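Local structure of polyphenol oxidase, chloroplastic (Malus domestica, 6ELV) at residues T27-K35 with K135-F143; F64-D72 with L106-A117. The protein catalyses the oxidation of mono- and o-diphenols to o-diquinones, and the chain described here is the enzyme's separately expressed C-terminal domain. All coordinates share one frame; numbering follows the deposited sequence.

Contact 1: residues T27-K35 with K135-F143; sequences TVVKRPKQK and KIGGIKIEF
Strands 27-30 and 138-142 run roughly parallel, their axes 35° apart and 6.3 Å at closest approach, yet no direct hydrogen bond joins them. They belong to the two different sheets of a beta-sandwich-like domain and meet through side chains. A water bridges the backbones, donating to Lys30 O at 2.7 Å and accepting from Ile141 N. Val29 and Ile141 form the middle: Val29 CG1, anti to its own backbone N (chi1 -176°), reaches Ile141 CG1 at 3.7 Å, while Val29 CG2 turns to Ile139 CG2. Ile141 CG2 lies 3.7 Å from Pro32 CD. Replacing Ile141 by an alanine would probably open a gap between Val29 CG1 and Pro32 CD, where its CG1 and CG2 branches sit. Beyond Ile141 the Phe143 side chain crosses that of Pro32 at about a right angle, with Phe143 CE2 3.5 Å from Pro32 CB, and Lys35 CE comes in at the ring edge, in the ring plane, 3.8 Å from Phe143 CZ. The amine of Lys35 goes on to the carbonyl oxygens of Lys39 and Ala41, and Leu49 and Val123 also pack on Ile141. Cohesion is therefore chiefly apolar, with one water serving two backbone polar groups.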
loop_
_atom_site.group_PDB
_atom_site.type_symbol
_atom_site.label_atom_id
_atom_site.label_comp_id
_atom_site.label_asym_id
_atom_site.label_seq_id
_atom_site.Cartn_x
_atom_site.Cartn_y
_atom_site.Cartn_z
ATOM N N THR A 27 7.729 0.241 3.125
ATOM C CA THR A 27 8.467 -0.105 1.925
ATOM C C THR A 27 8.484 1.087 0.981
ATOM O O THR A 27 7.520 1.853 0.909
ATOM C CB THR A 27 7.843 -1.361 1.291
ATOM O OG1 THR A 27 8.697 -1.892 0.280
ATOM C CG2 THR A 27 6.437 -1.118 0.748
ATOM N N VAL A 28 9.590 1.242 0.262
ATOM C CA VAL A 28 9.733 2.304 -0.729
ATOM C C VAL A 28 9.152 1.817 -2.048
ATOM O O VAL A 28 9.578 0.784 -2.577
ATOM C CB VAL A 28 11.205 2.701 -0.903
ATOM C CG1 VAL A 28 11.325 3.728 -2.030
ATOM C CG2 VAL A 28 11.775 3.261 0.384
ATOM N N VAL A 29 8.200 2.574 -2.589
ATOM C CA VAL A 29 7.474 2.209 -3.802
ATOM C C VAL A 29 7.711 3.289 -4.850
ATOM O O VAL A 29 7.474 4.474 -4.595
ATOM C CB VAL A 29 5.971 2.016 -3.520
ATOM C CG1 VAL A 29 5.252 1.545 -4.771
ATOM C CG2 VAL A 29 5.776 1.019 -2.393
ATOM N N LYS A 30 8.172 2.880 -6.024
ATOM C CA LYS A 30 8.410 3.831 -7.100
ATOM C C LYS A 30 7.096 4.315 -7.693
ATOM O O LYS A 30 6.128 3.552 -7.825
ATOM C CB LYS A 30 9.242 3.173 -8.193
ATOM C CG LYS A 30 10.637 2.821 -7.746
ATOM C CD LYS A 30 11.399 2.148 -8.864
ATOM C CE LYS A 30 12.786 1.736 -8.402
ATOM N NZ LYS A 30 13.451 0.836 -9.382
ATOM N N ARG A 31 7.064 5.597 -8.043
ATOM C CA ARG A 31 5.964 6.147 -8.808
ATOM C C ARG A 31 6.076 5.671 -10.252
ATOM O O ARG A 31 7.095 5.098 -10.644
ATOM C CB ARG A 31 5.952 7.664 -8.665
ATOM C CG ARG A 31 5.593 8.089 -7.256
ATOM C CD ARG A 31 5.632 9.583 -7.132
ATOM N NE ARG A 31 4.504 10.196 -7.818
ATOM C CZ ARG A 31 4.424 11.488 -8.100
ATOM N NH1 ARG A 31 5.436 12.305 -7.806
ATOM N NH2 ARG A 31 3.340 11.959 -8.693
ATOM N N PRO A 32 5.028 5.857 -11.061
ATOM C CA PRO A 32 5.066 5.354 -12.437
ATOM C C PRO A 32 6.197 5.991 -13.232
ATOM O O PRO A 32 6.576 7.145 -13.018
ATOM C CB PRO A 32 3.692 5.748 -12.997
ATOM C CG PRO A 32 2.817 5.854 -11.784
ATOM C CD PRO A 32 3.715 6.451 -10.748
ATOM N N LYS A 33 6.723 5.214 -14.179
ATOM C CA LYS A 33 7.927 5.607 -14.909
ATOM C C LYS A 33 7.782 6.954 -15.618
ATOM O O LYS A 33 8.760 7.705 -15.725
ATOM C CB LYS A 33 8.286 4.513 -15.913
ATOM C CG LYS A 33 7.148 4.156 -16.855
ATOM C CD LYS A 33 7.473 2.934 -17.704
ATOM C CE LYS A 33 6.315 2.570 -18.630
ATOM N NZ LYS A 33 6.506 1.244 -19.292
ATOM N N GLN A 34 6.580 7.279 -16.105
ATOM C CA GLN A 34 6.379 8.542 -16.813
ATOM C C GLN A 34 6.620 9.740 -15.909
ATOM O O GLN A 34 6.966 10.822 -16.396
ATOM C CB GLN A 34 4.963 8.616 -17.389
ATOM C CG GLN A 34 4.674 7.634 -18.509
ATOM C CD GLN A 34 4.107 6.322 -18.004
ATOM O OE1 GLN A 34 4.103 6.044 -16.801
ATOM N NE2 GLN A 34 3.619 5.508 -18.928
ATOM N N LYS A 35 6.461 9.566 -14.597
ATOM C CA LYS A 35 6.706 10.657 -13.667
ATOM C C LYS A 35 8.186 10.986 -13.518
ATOM O O LYS A 35 8.507 12.077 -13.044
ATOM C CB LYS A 35 6.126 10.328 -12.291
ATOM C CG LYS A 35 4.615 10.273 -12.226
ATOM C CD LYS A 35 3.990 11.631 -12.476
ATOM C CE LYS A 35 2.509 11.601 -12.157
ATOM N NZ LYS A 35 1.862 12.918 -12.357
ATOM N N LYS A 135 -1.422 -12.433 3.886
ATOM C CA LYS A 135 -0.272 -12.327 3.004
ATOM C C LYS A 135 -0.494 -11.162 2.052
ATOM O O LYS A 135 -1.603 -10.951 1.552
ATOM C CB LYS A 135 -0.085 -13.615 2.191
ATOM C CG LYS A 135 0.880 -13.483 1.010
ATOM C CD LYS A 135 0.851 -14.695 0.095
ATOM C CE LYS A 135 1.121 -14.331 -1.349
ATOM N NZ LYS A 135 -0.087 -13.835 -2.083
ATOM N N ILE A 136 0.568 -10.403 1.812
ATOM C CA ILE A 136 0.579 -9.321 0.837
ATOM C C ILE A 136 1.507 -9.749 -0.294
ATOM O O ILE A 136 2.694 -10.011 -0.058
ATOM C CB ILE A 136 1.081 -8.012 1.468
ATOM C CG1 ILE A 136 0.326 -7.667 2.759
ATOM C CG2 ILE A 136 1.025 -6.885 0.436
ATOM C CD1 ILE A 136 -1.135 -7.383 2.552
ATOM N N GLY A 137 0.979 -9.821 -1.514
ATOM C CA GLY A 137 1.728 -10.321 -2.652
ATOM C C GLY A 137 2.720 -9.339 -3.242
ATOM O O GLY A 137 3.807 -9.744 -3.662
ATOM N N GLY A 138 2.358 -8.062 -3.299
ATOM C CA GLY A 138 3.232 -7.044 -3.870
ATOM C C GLY A 138 2.561 -5.691 -3.785
ATOM O O GLY A 138 1.382 -5.579 -3.443
ATOM N N ILE A 139 3.343 -4.650 -4.074
ATOM C CA ILE A 139 2.849 -3.275 -4.031
ATOM C C ILE A 139 3.447 -2.504 -5.205
ATOM O O ILE A 139 4.656 -2.574 -5.447
ATOM C CB ILE A 139 3.191 -2.561 -2.700
ATOM C CG1 ILE A 139 2.760 -3.347 -1.455
ATOM C CG2 ILE A 139 2.545 -1.202 -2.651
ATOM C CD1 ILE A 139 3.044 -2.615 -0.141
ATOM N N LYS A 140 2.616 -1.736 -5.907
ATOM C CA LYS A 140 3.100 -0.899 -6.992
ATOM C C LYS A 140 2.191 0.314 -7.100
ATOM O O LYS A 140 1.116 0.366 -6.501
ATOM C CB LYS A 140 3.129 -1.661 -8.313
ATOM C CG LYS A 140 1.760 -2.086 -8.789
ATOM C CD LYS A 140 1.825 -2.906 -10.059
ATOM C CE LYS A 140 0.432 -3.335 -10.492
ATOM N NZ LYS A 140 0.452 -3.980 -11.826
ATOM N N ILE A 141 2.637 1.292 -7.884
ATOM C CA ILE A 141 1.836 2.462 -8.224
ATOM C C ILE A 141 1.709 2.518 -9.736
ATOM O O ILE A 141 2.696 2.330 -10.455
ATOM C CB ILE A 141 2.442 3.765 -7.666
ATOM C CG1 ILE A 141 2.526 3.693 -6.140
ATOM C CG2 ILE A 141 1.636 4.974 -8.115
ATOM C CD1 ILE A 141 3.374 4.791 -5.531
ATOM N N GLU A 142 0.499 2.760 -10.221
ATOM C CA GLU A 142 0.295 2.802 -11.661
ATOM C C GLU A 142 -0.872 3.716 -12.001
ATOM O O GLU A 142 -1.584 4.216 -11.134
ATOM C CB GLU A 142 0.115 1.402 -12.241
ATOM C CG GLU A 142 -1.106 0.693 -11.745
ATOM C CD GLU A 142 -1.176 -0.730 -12.250
ATOM O OE1 GLU A 142 -0.182 -1.213 -12.837
ATOM O OE2 GLU A 142 -2.226 -1.360 -12.062
ATOM N N PHE A 143 -1.038 3.942 -13.299
ATOM C CA PHE A 143 -2.242 4.566 -13.842
ATOM C C PHE A 143 -3.196 3.488 -14.362
ATOM O O PHE A 143 -2.778 2.376 -14.702
ATOM C CB PHE A 143 -1.904 5.553 -14.960
ATOM C CG PHE A 143 -0.977 6.637 -14.536
ATOM C CD1 PHE A 143 -1.436 7.676 -13.754
ATOM C CD2 PHE A 143 0.350 6.606 -14.907
ATOM C CE1 PHE A 143 -0.585 8.674 -13.344
ATOM C CE2 PHE A 143 1.208 7.605 -14.510
ATOM C CZ PHE A 143 0.744 8.641 -13.723
HETATM O O HOH W 1 5.544 0.994 -8.456
#

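Contact 2: residues F64-D72 with L106-A117. With CA (calcium ion), chain B.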
loop_
_atom_site.group_PDB
_atom_site.type_symbol
_atom_site.label_atom_id
_atom_site.label_comp_id
_atom_site.label_asym_id
_atom_site.label_seq_id
_atom_site.Cartn_x
_atom_site.Cartn_y
_atom_site.Cartn_z
ATOM N N PHE A 64 -6.272 -4.333 7.641
ATOM C CA PHE A 64 -5.019 -3.608 7.719
ATOM C C PHE A 64 -5.223 -2.224 7.126
ATOM O O PHE A 64 -6.032 -2.031 6.212
ATOM C CB PHE A 64 -3.829 -4.360 7.086
ATOM C CG PHE A 64 -3.899 -4.559 5.587
ATOM C CD1 PHE A 64 -3.467 -3.570 4.705
ATOM C CD2 PHE A 64 -4.319 -5.774 5.066
ATOM C CE1 PHE A 64 -3.492 -3.775 3.339
ATOM C CE2 PHE A 64 -4.351 -5.994 3.698
ATOM C CZ PHE A 64 -3.938 -4.992 2.830
ATOM N N ASP A 65 -4.476 -1.266 7.660
ATOM C CA ASP A 65 -4.552 0.121 7.243
ATOM C C ASP A 65 -3.297 0.488 6.458
ATOM O O ASP A 65 -2.220 -0.079 6.668
ATOM C CB ASP A 65 -4.744 1.043 8.448
ATOM C CG ASP A 65 -6.016 0.737 9.229
ATOM O OD1 ASP A 65 -6.993 0.200 8.656
ATOM O OD2 ASP A 65 -6.044 1.055 10.428
ATOM N N VAL A 66 -3.451 1.434 5.538
ATOM C CA VAL A 66 -2.387 1.826 4.623
ATOM C C VAL A 66 -2.121 3.312 4.785
ATOM O O VAL A 66 -3.060 4.121 4.744
ATOM C CB VAL A 66 -2.774 1.521 3.166
ATOM C CG1 VAL A 66 -1.616 1.846 2.226
ATOM C CG2 VAL A 66 -3.212 0.071 3.019
ATOM N N TYR A 67 -0.846 3.661 4.950
ATOM C CA TYR A 67 -0.398 5.041 5.080
ATOM C C TYR A 67 0.708 5.314 4.067
ATOM O O TYR A 67 1.400 4.400 3.613
ATOM C CB TYR A 67 0.129 5.337 6.496
ATOM C CG TYR A 67 -0.924 5.249 7.570
ATOM C CD1 TYR A 67 -1.403 4.018 8.012
ATOM C CD2 TYR A 67 -1.437 6.396 8.156
ATOM C CE1 TYR A 67 -2.365 3.946 8.997
ATOM C CE2 TYR A 67 -2.400 6.327 9.143
ATOM C CZ TYR A 67 -2.872 5.099 9.547
ATOM O OH TYR A 67 -3.834 5.022 10.531
ATOM N N VAL A 68 0.896 6.588 3.741
ATOM C CA VAL A 68 1.950 7.007 2.822
ATOM C C VAL A 68 2.712 8.168 3.446
ATOM O O VAL A 68 2.117 9.032 4.097
ATOM C CB VAL A 68 1.343 7.414 1.457
ATOM C CG1 VAL A 68 2.409 7.928 0.497
ATOM C CG2 VAL A 68 0.626 6.235 0.831
ATOM N N ASN A 69 4.024 8.214 3.215
ATOM C CA ASN A 69 4.812 9.368 3.622
ATOM C C ASN A 69 5.882 9.661 2.584
ATOM O O ASN A 69 6.225 8.821 1.756
ATOM C CB ASN A 69 5.418 9.254 5.045
ATOM C CG ASN A 69 6.520 8.207 5.175
ATOM O OD1 ASN A 69 6.258 7.063 5.551
ATOM N ND2 ASN A 69 7.764 8.605 4.931
ATOM N N ASP A 70 6.417 10.878 2.681
ATOM C CA ASP A 70 7.477 11.353 1.805
ATOM C C ASP A 70 8.738 10.527 2.048
ATOM O O ASP A 70 9.180 10.365 3.194
ATOM C CB ASP A 70 7.694 12.836 2.120
ATOM C CG ASP A 70 8.657 13.527 1.180
ATOM O OD1 ASP A 70 9.798 13.037 1.015
ATOM O OD2 ASP A 70 8.295 14.605 0.645
ATOM N N VAL A 71 9.315 10.011 0.958
ATOM C CA VAL A 71 10.483 9.144 1.021
ATOM C C VAL A 71 11.680 9.803 1.693
ATOM O O VAL A 71 12.567 9.108 2.194
ATOM C CB VAL A 71 10.819 8.645 -0.401
ATOM C CG1 VAL A 71 11.336 9.789 -1.269
ATOM C CG2 VAL A 71 11.789 7.476 -0.355
ATOM N N ASP A 72 11.733 11.125 1.715
ATOM C CA ASP A 72 12.860 11.836 2.297
ATOM C C ASP A 72 12.699 12.109 3.789
ATOM O O ASP A 72 13.617 12.657 4.413
ATOM C CB ASP A 72 13.032 13.152 1.557
ATOM C CG ASP A 72 13.187 12.956 0.057
ATOM O OD1 ASP A 72 14.123 12.222 -0.335
ATOM O OD2 ASP A 72 12.378 13.510 -0.724
ATOM N N LEU A 106 -5.928 2.210 -4.125
ATOM C CA LEU A 106 -6.137 3.452 -3.392
ATOM C C LEU A 106 -5.662 4.642 -4.222
ATOM O O LEU A 106 -4.560 4.630 -4.775
ATOM C CB LEU A 106 -5.352 3.434 -2.072
ATOM C CG LEU A 106 -5.678 2.273 -1.128
ATOM C CD1 LEU A 106 -4.799 2.361 0.116
ATOM C CD2 LEU A 106 -7.142 2.275 -0.752
ATOM N N GLY A 107 -6.475 5.694 -4.291
ATOM C CA GLY A 107 -6.060 6.891 -5.019
ATOM C C GLY A 107 -5.032 7.699 -4.243
ATOM O O GLY A 107 -5.203 7.966 -3.044
ATOM N N LEU A 108 -3.967 8.124 -4.942
ATOM C CA LEU A 108 -2.874 8.870 -4.329
ATOM C C LEU A 108 -2.750 10.322 -4.765
ATOM O O LEU A 108 -1.975 11.053 -4.149
ATOM C CB LEU A 108 -1.523 8.221 -4.631
ATOM C CG LEU A 108 -1.273 6.838 -4.063
ATOM C CD1 LEU A 108 0.165 6.471 -4.371
ATOM C CD2 LEU A 108 -1.548 6.777 -2.560
ATOM N N THR A 109 -3.435 10.766 -5.815
ATOM C CA THR A 109 -3.117 12.073 -6.386
ATOM C C THR A 109 -3.269 13.194 -5.360
ATOM O O THR A 109 -2.348 14.003 -5.163
ATOM C CB THR A 109 -3.942 12.304 -7.653
ATOM O OG1 THR A 109 -3.508 11.365 -8.644
ATOM C CG2 THR A 109 -3.757 13.729 -8.174
ATOM N N ASP A 110 -4.418 13.263 -4.684
ATOM C CA ASP A 110 -4.597 14.310 -3.680
ATOM C C ASP A 110 -3.649 14.118 -2.503
ATOM O O ASP A 110 -3.105 15.094 -1.966
ATOM C CB ASP A 110 -6.043 14.336 -3.179
ATOM C CG ASP A 110 -7.037 14.725 -4.253
ATOM O OD1 ASP A 110 -6.731 15.628 -5.062
ATOM O OD2 ASP A 110 -8.136 14.124 -4.283
ATOM N N LEU A 111 -3.464 12.870 -2.074
ATOM C CA LEU A 111 -2.585 12.602 -0.944
ATOM C C LEU A 111 -1.179 13.138 -1.205
ATOM O O LEU A 111 -0.572 13.757 -0.321
ATOM C CB LEU A 111 -2.568 11.099 -0.663
ATOM C CG LEU A 111 -1.837 10.643 0.609
ATOM C CD1 LEU A 111 -2.341 9.290 1.072
ATOM C CD2 LEU A 111 -0.331 10.558 0.413
ATOM N N LEU A 112 -0.643 12.904 -2.407
ATOM C CA LEU A 112 0.716 13.359 -2.686
ATOM C C LEU A 112 0.809 14.876 -2.632
ATOM O O LEU A 112 1.827 15.430 -2.205
ATOM C CB LEU A 112 1.186 12.833 -4.039
ATOM C CG LEU A 112 1.324 11.316 -4.118
ATOM C CD1 LEU A 112 1.804 10.893 -5.496
ATOM C CD2 LEU A 112 2.209 10.741 -3.007
ATOM N N GLU A 113 -0.239 15.571 -3.074
ATOM C CA GLU A 113 -0.259 17.027 -2.961
ATOM C C GLU A 113 -0.287 17.462 -1.499
ATOM O O GLU A 113 0.405 18.411 -1.107
ATOM C CB GLU A 113 -1.472 17.580 -3.715
ATOM C CG GLU A 113 -1.544 19.092 -3.756
ATOM C CD GLU A 113 -2.763 19.598 -4.508
ATOM O OE1 GLU A 113 -3.410 18.796 -5.211
ATOM O OE2 GLU A 113 -3.070 20.802 -4.405
ATOM N N GLU A 114 -1.081 16.774 -0.679
ATOM C CA GLU A 114 -1.233 17.146 0.726
ATOM C C GLU A 114 0.050 16.919 1.512
ATOM O O GLU A 114 0.412 17.734 2.367
ATOM C CB GLU A 114 -2.396 16.367 1.332
ATOM C CG GLU A 114 -3.727 16.814 0.775
ATOM C CD GLU A 114 -4.825 15.801 0.985
ATOM O OE1 GLU A 114 -4.676 14.945 1.881
ATOM O OE2 GLU A 114 -5.832 15.853 0.242
ATOM N N ILE A 115 0.749 15.816 1.244
ATOM C CA ILE A 115 2.011 15.569 1.938
ATOM C C ILE A 115 3.176 16.286 1.287
ATOM O O ILE A 115 4.284 16.257 1.830
ATOM C CB ILE A 115 2.310 14.074 2.145
ATOM C CG1 ILE A 115 2.630 13.371 0.828
ATOM C CG2 ILE A 115 1.155 13.412 2.859
ATOM C CD1 ILE A 115 3.188 11.970 1.014
ATOM N N GLU A 116 2.947 16.924 0.141
ATOM C CA GLU A 116 3.959 17.706 -0.571
ATOM C C GLU A 116 5.106 16.839 -1.089
ATOM O O GLU A 116 6.282 17.189 -0.972
ATOM C CB GLU A 116 4.440 18.902 0.246
ATOM C CG GLU A 116 3.301 19.815 0.656
ATOM C CD GLU A 116 3.778 21.083 1.321
ATOM O OE1 GLU A 116 4.450 20.990 2.367
ATOM O OE2 GLU A 116 3.483 22.175 0.795
ATOM N N ALA A 117 4.742 15.704 -1.685
ATOM C CA ALA A 117 5.675 14.758 -2.285
ATOM C C ALA A 117 5.540 14.681 -3.804
ATOM O O ALA A 117 6.065 13.747 -4.421
ATOM C CB ALA A 117 5.493 13.372 -1.663
HETATM CA CA CA B . 10.348 14.788 -0.726
HETATM O O HOH W 2 7.021 16.422 2.178
HETATM O O HOH W 3 8.949 16.641 -1.388
HETATM O O HOH W 4 11.876 16.502 -1.634
#
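Val66 meets Leu106 of strand 99-107 across the two sheets of the beta sandwich; farther along, helix 109-115 packs on strand 64-70, their axes 8.9 Å apart at closest approach and crossing at -43°. Leu106 CD1 sits 3.8 Å from Val66 CB and near both of the valine's methyls. Two residues on, Val68 faces the helix and its lead-in: CB rests 3.7 Å from Leu111 CD2, CG2 approaches Leu108 CD2, and CG1 touches Leu111 CD2 as well and lies near Ile115 CD1, the valine and isoleucine side chains crossing at about a right angle. The amide of Asn69 donates from ND2 to Asp70 O, from above the carbonyl plane. With Asp70 the apolar row gives way to a calcium site. Ile115 CD1 reaches the Asp70 backbone N at 3.8 Å, and the carboxylate, its CG anti to the backbone N (chi1 -173°), binds calcium through both oxygens, each at 2.5 Å. Its OD1 also accepts from Asp72 N through the anti lone pair, an Asx turn, consistent with the loop being held where Asp72 OD2 also binds the ion. Asp120 completes the protein ligands. A Schellman motif with Glu116 at positive phi ends the helix and leaves carbonyls near the site. One water lies within hydrogen-bonding distance of Asp70 OD2 and Ile115 O; another, itself bound to calcium at 2.4 Å, donates to Glu116 O at 2.8 Å.

Along the chain contact 2 is nested within the loop closed by contact 1, and their centres lie 12 Å apart. Both span the same two sheets: strands 25-30 and 62-70 flank strand 122-131 in one, while strands 135-142 and 99-107 flank strand 48-57 in the other. Helix 109-115 follows directly on strand 99-107. The contacts also touch: Ile141 CD1 lies 3.8 Å from Leu108 CD1, and Ile136 CD1 packs near Phe64 CE2. Arg31 packs against Leu112, its NE in a salt bridge with Glu47, and its NH1 hydrogen-bonds to the carbonyl oxygens of Glu118 and Asp120. The apolar interior between the sheets thus runs through both contacts, and Arg31's polar bonds carry the link on to the calcium-bearing end.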